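Local coordinates for oxidized polyvinyl alcohol hydrolase (PDB 3WWC), which hydrolyses beta-diketones such as 4,6-nonanedione and cleaves oxidized polyvinyl alcohol in the second step of its breakdown, at residues 124-129 against 203-208. The protein carries 1 engineered substitution. Residues are numbered along the deposited sequence; the frame is centred on the assembly and turned at random.
Sequences WNWNPW and EWYVTS. With BUA (butanoic acid), chain D.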
ATOM      1  N   TRP A 124     -11.618  12.217   5.313  1.00 10.02           N
ATOM      2  CA  TRP A 124     -11.072  10.974   4.755  1.00 10.00           C
ATOM      3  C   TRP A 124     -12.144  10.116   4.146  1.00 10.10           C
ATOM      4  O   TRP A 124     -13.280  10.027   4.655  1.00 10.76           O
ATOM      5  CB  TRP A 124     -10.331  10.185   5.864  1.00  9.83           C
ATOM      6  CG  TRP A 124      -9.146  10.951   6.355  1.00  9.78           C
ATOM      7  CD1 TRP A 124      -9.056  11.689   7.508  1.00  9.98           C
ATOM      8  CD2 TRP A 124      -7.929  11.148   5.653  1.00  8.43           C
ATOM      9  NE1 TRP A 124      -7.850  12.324   7.552  1.00 10.19           N
ATOM     10  CE2 TRP A 124      -7.137  12.009   6.425  1.00 10.14           C
ATOM     11  CE3 TRP A 124      -7.446  10.689   4.430  1.00  9.08           C
ATOM     12  CZ2 TRP A 124      -5.880  12.414   6.023  1.00 10.67           C
ATOM     13  CZ3 TRP A 124      -6.193  11.097   4.014  1.00 10.24           C
ATOM     14  CH2 TRP A 124      -5.426  11.950   4.808  1.00 10.28           C
ATOM     15  N   ASN A 125     -11.802   9.437   3.062  1.00  9.56           N
ATOM     16  CA  ASN A 125     -12.777   8.619   2.397  1.00 10.11           C
ATOM     17  C   ASN A 125     -13.213   7.348   3.115  1.00  9.42           C
ATOM     18  O   ASN A 125     -14.424   7.019   3.183  1.00 11.46           O
ATOM     19  CB  ASN A 125     -12.283   8.202   0.999  1.00  9.24           C
ATOM     20  CG  ASN A 125     -13.372   7.477   0.214  1.00 11.53           C
ATOM     21  OD1 ASN A 125     -14.345   8.111  -0.179  1.00 12.70           O
ATOM     22  ND2 ASN A 125     -13.231   6.174   0.011  1.00 11.21           N
ATOM     23  N   TRP A 126     -12.237   6.638   3.667  1.00  9.71           N
ATOM     24  CA  TRP A 126     -12.447   5.301   4.225  1.00  8.37           C
ATOM     25  C   TRP A 126     -11.702   5.182   5.553  1.00  9.35           C
ATOM     26  O   TRP A 126     -10.563   5.580   5.676  1.00  9.59           O
ATOM     27  CB  TRP A 126     -11.936   4.319   3.163  1.00  9.35           C
ATOM     28  CG  TRP A 126     -12.529   2.962   3.315  1.00  9.88           C
ATOM     29  CD1 TRP A 126     -11.865   1.808   3.568  1.00 12.34           C
ATOM     30  CD2 TRP A 126     -13.922   2.638   3.294  1.00 12.85           C
ATOM     31  NE1 TRP A 126     -12.766   0.772   3.729  1.00 14.15           N
ATOM     32  CE2 TRP A 126     -14.031   1.264   3.557  1.00 12.96           C
ATOM     33  CE3 TRP A 126     -15.086   3.382   3.071  1.00 12.90           C
ATOM     34  CZ2 TRP A 126     -15.262   0.604   3.612  1.00 16.22           C
ATOM     35  CZ3 TRP A 126     -16.326   2.719   3.125  1.00 16.35           C
ATOM     36  CH2 TRP A 126     -16.392   1.349   3.394  1.00 17.94           C
ATOM     37  N   ASN A 127     -12.357   4.640   6.555  1.00  9.78           N
ATOM     38  CA  ASN A 127     -11.799   4.637   7.917  1.00  8.76           C
ATOM     39  C   ASN A 127     -10.579   3.775   8.298  1.00  9.54           C
ATOM     40  O   ASN A 127      -9.902   4.119   9.247  1.00 11.31           O
ATOM     41  CB  ASN A 127     -12.933   4.305   8.905  1.00  9.60           C
ATOM     42  CG  ASN A 127     -12.762   4.980  10.246  1.00 10.49           C
ATOM     43  OD1 ASN A 127     -12.311   6.109  10.341  1.00 12.86           O
ATOM     44  ND2 ASN A 127     -13.167   4.273  11.298  1.00 13.63           N
ATOM     45  N   PRO A 128     -10.284   2.653   7.596  1.00  8.69           N
ATOM     46  CA  PRO A 128      -9.131   1.857   8.019  1.00  9.06           C
ATOM     47  C   PRO A 128      -7.791   2.583   8.065  1.00  9.12           C
ATOM     48  O   PRO A 128      -6.987   2.384   8.996  1.00  8.83           O
ATOM     49  CB  PRO A 128      -9.087   0.708   7.007  1.00  9.07           C
ATOM     50  CG  PRO A 128     -10.602   0.463   6.682  1.00  9.36           C
ATOM     51  CD  PRO A 128     -11.111   1.953   6.591  1.00  9.43           C
ATOM     52  N   TRP A 129      -7.535   3.407   7.043  1.00  8.38           N
ATOM     53  CA  TRP A 129      -6.289   4.157   6.958  1.00  8.12           C
ATOM     54  C   TRP A 129      -6.643   5.529   6.405  1.00  8.25           C
ATOM     55  O   TRP A 129      -7.655   5.705   5.759  1.00  8.82           O
ATOM     56  CB  TRP A 129      -5.293   3.513   5.965  1.00  8.25           C
ATOM     57  CG  TRP A 129      -4.936   2.041   6.251  1.00  7.75           C
ATOM     58  CD1 TRP A 129      -5.441   0.920   5.607  1.00  8.61           C
ATOM     59  CD2 TRP A 129      -4.016   1.553   7.235  1.00  7.09           C
ATOM     60  NE1 TRP A 129      -4.896  -0.222   6.147  1.00  7.44           N
ATOM     61  CE2 TRP A 129      -4.015   0.130   7.145  1.00  7.13           C
ATOM     62  CE3 TRP A 129      -3.196   2.170   8.193  1.00  8.28           C
ATOM     63  CZ2 TRP A 129      -3.215  -0.675   7.976  1.00  8.70           C
ATOM     64  CZ3 TRP A 129      -2.410   1.396   9.019  1.00  8.74           C
ATOM     65  CH2 TRP A 129      -2.415  -0.033   8.909  1.00  8.28           C
ATOM     66  N   GLU A 203      -7.149   1.065  -4.144  1.00  8.96           N
ATOM     67  CA  GLU A 203      -7.889   2.051  -4.934  1.00  8.42           C
ATOM     68  C   GLU A 203      -6.962   3.190  -5.371  1.00  8.51           C
ATOM     69  O   GLU A 203      -5.838   3.395  -4.836  1.00  8.45           O
ATOM     70  CB  GLU A 203      -9.055   2.669  -4.111  1.00  9.89           C
ATOM     71  CG  GLU A 203     -10.477   2.144  -4.474  1.00 10.05           C
ATOM     72  CD  GLU A 203     -10.972   2.662  -5.807  1.00 11.97           C
ATOM     73  OE1 GLU A 203     -12.163   2.443  -6.069  1.00 14.24           O
ATOM     74  OE2 GLU A 203     -10.224   3.293  -6.601  1.00 10.69           O
ATOM     75  N   TRP A 204      -7.467   3.930  -6.356  1.00  7.53           N
ATOM     76  CA  TRP A 204      -6.848   5.164  -6.866  1.00  8.31           C
ATOM     77  C   TRP A 204      -7.869   6.316  -6.658  1.00  9.45           C
ATOM     78  O   TRP A 204      -7.474   7.480  -6.593  1.00  9.89           O
ATOM     79  CB  TRP A 204      -6.561   5.054  -8.378  1.00  8.16           C
ATOM     80  CG  TRP A 204      -5.500   6.024  -8.862  1.00  8.61           C
ATOM     81  CD1 TRP A 204      -5.692   7.159  -9.628  1.00  8.56           C
ATOM     82  CD2 TRP A 204      -4.087   5.940  -8.618  1.00  7.85           C
ATOM     83  NE1 TRP A 204      -4.481   7.773  -9.879  1.00  8.09           N
ATOM     84  CE2 TRP A 204      -3.473   7.046  -9.271  1.00  7.92           C
ATOM     85  CE3 TRP A 204      -3.271   5.028  -7.906  1.00 10.07           C
ATOM     86  CZ2 TRP A 204      -2.085   7.260  -9.241  1.00  9.31           C
ATOM     87  CZ3 TRP A 204      -1.888   5.240  -7.873  1.00  8.62           C
ATOM     88  CH2 TRP A 204      -1.291   6.343  -8.537  1.00  8.70           C
ATOM     89  N   TYR A 205      -9.152   5.985  -6.569  1.00  9.44           N
ATOM     90  CA  TYR A 205     -10.264   6.973  -6.432  1.00  9.68           C
ATOM     91  C   TYR A 205     -10.166   7.974  -7.567  1.00 10.34           C
ATOM     92  O   TYR A 205     -10.065   9.208  -7.382  1.00  9.74           O
ATOM     93  CB  TYR A 205     -10.205   7.698  -5.106  1.00  8.96           C
ATOM     94  CG  TYR A 205     -10.260   6.809  -3.895  1.00  8.14           C
ATOM     95  CD1 TYR A 205     -11.333   5.935  -3.672  1.00 10.58           C
ATOM     96  CD2 TYR A 205      -9.284   6.931  -2.904  1.00  9.22           C
ATOM     97  CE1 TYR A 205     -11.441   5.231  -2.473  1.00 10.46           C
ATOM     98  CE2 TYR A 205      -9.386   6.237  -1.700  1.00  9.76           C
ATOM     99  CZ  TYR A 205     -10.462   5.403  -1.497  1.00  9.90           C
ATOM    100  OH  TYR A 205     -10.626   4.771  -0.264  1.00 10.68           O
ATOM    101  N   VAL A 206     -10.209   7.441  -8.785  1.00 10.04           N
ATOM    102  CA  VAL A 206     -10.057   8.260  -9.982  1.00 10.45           C
ATOM    103  C   VAL A 206     -10.978   9.481 -10.007  1.00 10.46           C
ATOM    104  O   VAL A 206     -12.188   9.380  -9.677  1.00 10.86           O
ATOM    105  CB  VAL A 206     -10.316   7.388 -11.207  1.00 10.38           C
ATOM    106  CG1 VAL A 206     -10.438   8.262 -12.507  1.00 10.69           C
ATOM    107  CG2 VAL A 206      -9.131   6.460 -11.385  1.00 11.98           C
ATOM    108  N   THR A 207     -10.390  10.628 -10.357  1.00  9.93           N
ATOM    109  CA  THR A 207     -11.206  11.854 -10.493  1.00 10.53           C
ATOM    110  C   THR A 207     -11.025  12.394 -11.905  1.00 11.50           C
ATOM    111  O   THR A 207     -10.241  11.891 -12.704  1.00 12.98           O
ATOM    112  CB  THR A 207     -10.727  12.996  -9.554  1.00 10.20           C
ATOM    113  OG1 THR A 207      -9.403  13.437  -9.923  1.00 10.66           O
ATOM    114  CG2 THR A 207     -10.743  12.527  -8.080  1.00  9.74           C
ATOM    115  N   SER A 208     -11.747  13.473 -12.200  1.00 13.07           N
ATOM    116  CA  SER A 208     -11.534  14.127 -13.469  1.00 13.10           C
ATOM    117  C   SER A 208     -10.191  14.829 -13.387  1.00 12.93           C
ATOM    118  O   SER A 208      -9.604  14.985 -12.307  1.00 13.44           O
ATOM    119  CB  SER A 208     -12.606  15.200 -13.742  1.00 15.67           C
ATOM    120  OG  SER A 208     -13.887  14.585 -13.750  1.00 20.23           O
TER
HETATM  121  C1  BUA D 403     -13.050   1.548  -1.177  0.50 43.68           C
HETATM  122  C2  BUA D 403     -13.908   2.796  -0.960  1.00 43.54           C
HETATM  123  C3  BUA D 403     -15.389   2.409  -1.016  1.00 44.57           C
HETATM  124  C4  BUA D 403     -16.243   3.645  -0.729  1.00 45.59           C
HETATM  125  O1  BUA D 403     -15.692   4.761  -0.840  1.00 45.76           O
HETATM  126  O2  BUA D 403     -17.432   3.446  -0.399  1.00 46.44           O
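The phenol ring of Y205 reaches across to N125 with E203 CB packed over the centre of one face, 3.8 Å above its plane, and with butanoic acid C2 at its edge, in plane. The indole of W126 has the same ligand over one face, C2 lying 4.1 Å above the plane and displaced toward the rim, while W126 CB, at the root of the side chain, sits 3.7 Å from Y205 OH. These rings line one of two butanoic acid sites in an alpha/beta-hydrolase fold, where two loops meet, one following strand 96-100 and the other strand 196-200. A second butanoic acid touches W126 in a site that includes A177, an engineered residue at what is probably the nucleophile position of the charge relay.

N125 meets the phenol across the two loops. With CG anti to the backbone N (chi1 -173°), its amide swings out between ligand and phenol, coming from the opposite direction to the Y205 side chain, the amide plane 64° from that of the ring. ND2 gives a good bond to butanoic acid O1 at 3.0 Å, N-H...O 159°, and only a weak, bent one to Y205 OH, also 3.0 Å. OD1 is held by R234, which fixes which way round the amide lies, and the firmer partner of Y205 OH is E131. On the indole, NE1 is bonded to S71. A phenylalanine in place of Y205 would probably keep the ring over E203 but leave E131 without its hydroxyl mate and N125 ND2 with only the ligand of the two partners described here.

The base of the tyrosine is fixed within its own loop: E203 curls back so that OE2 accepts two backbone N-H groups, W204 N at 2.8 Å on its anti lone pair and Y205 N at 2.9 Å from above the carboxylate plane.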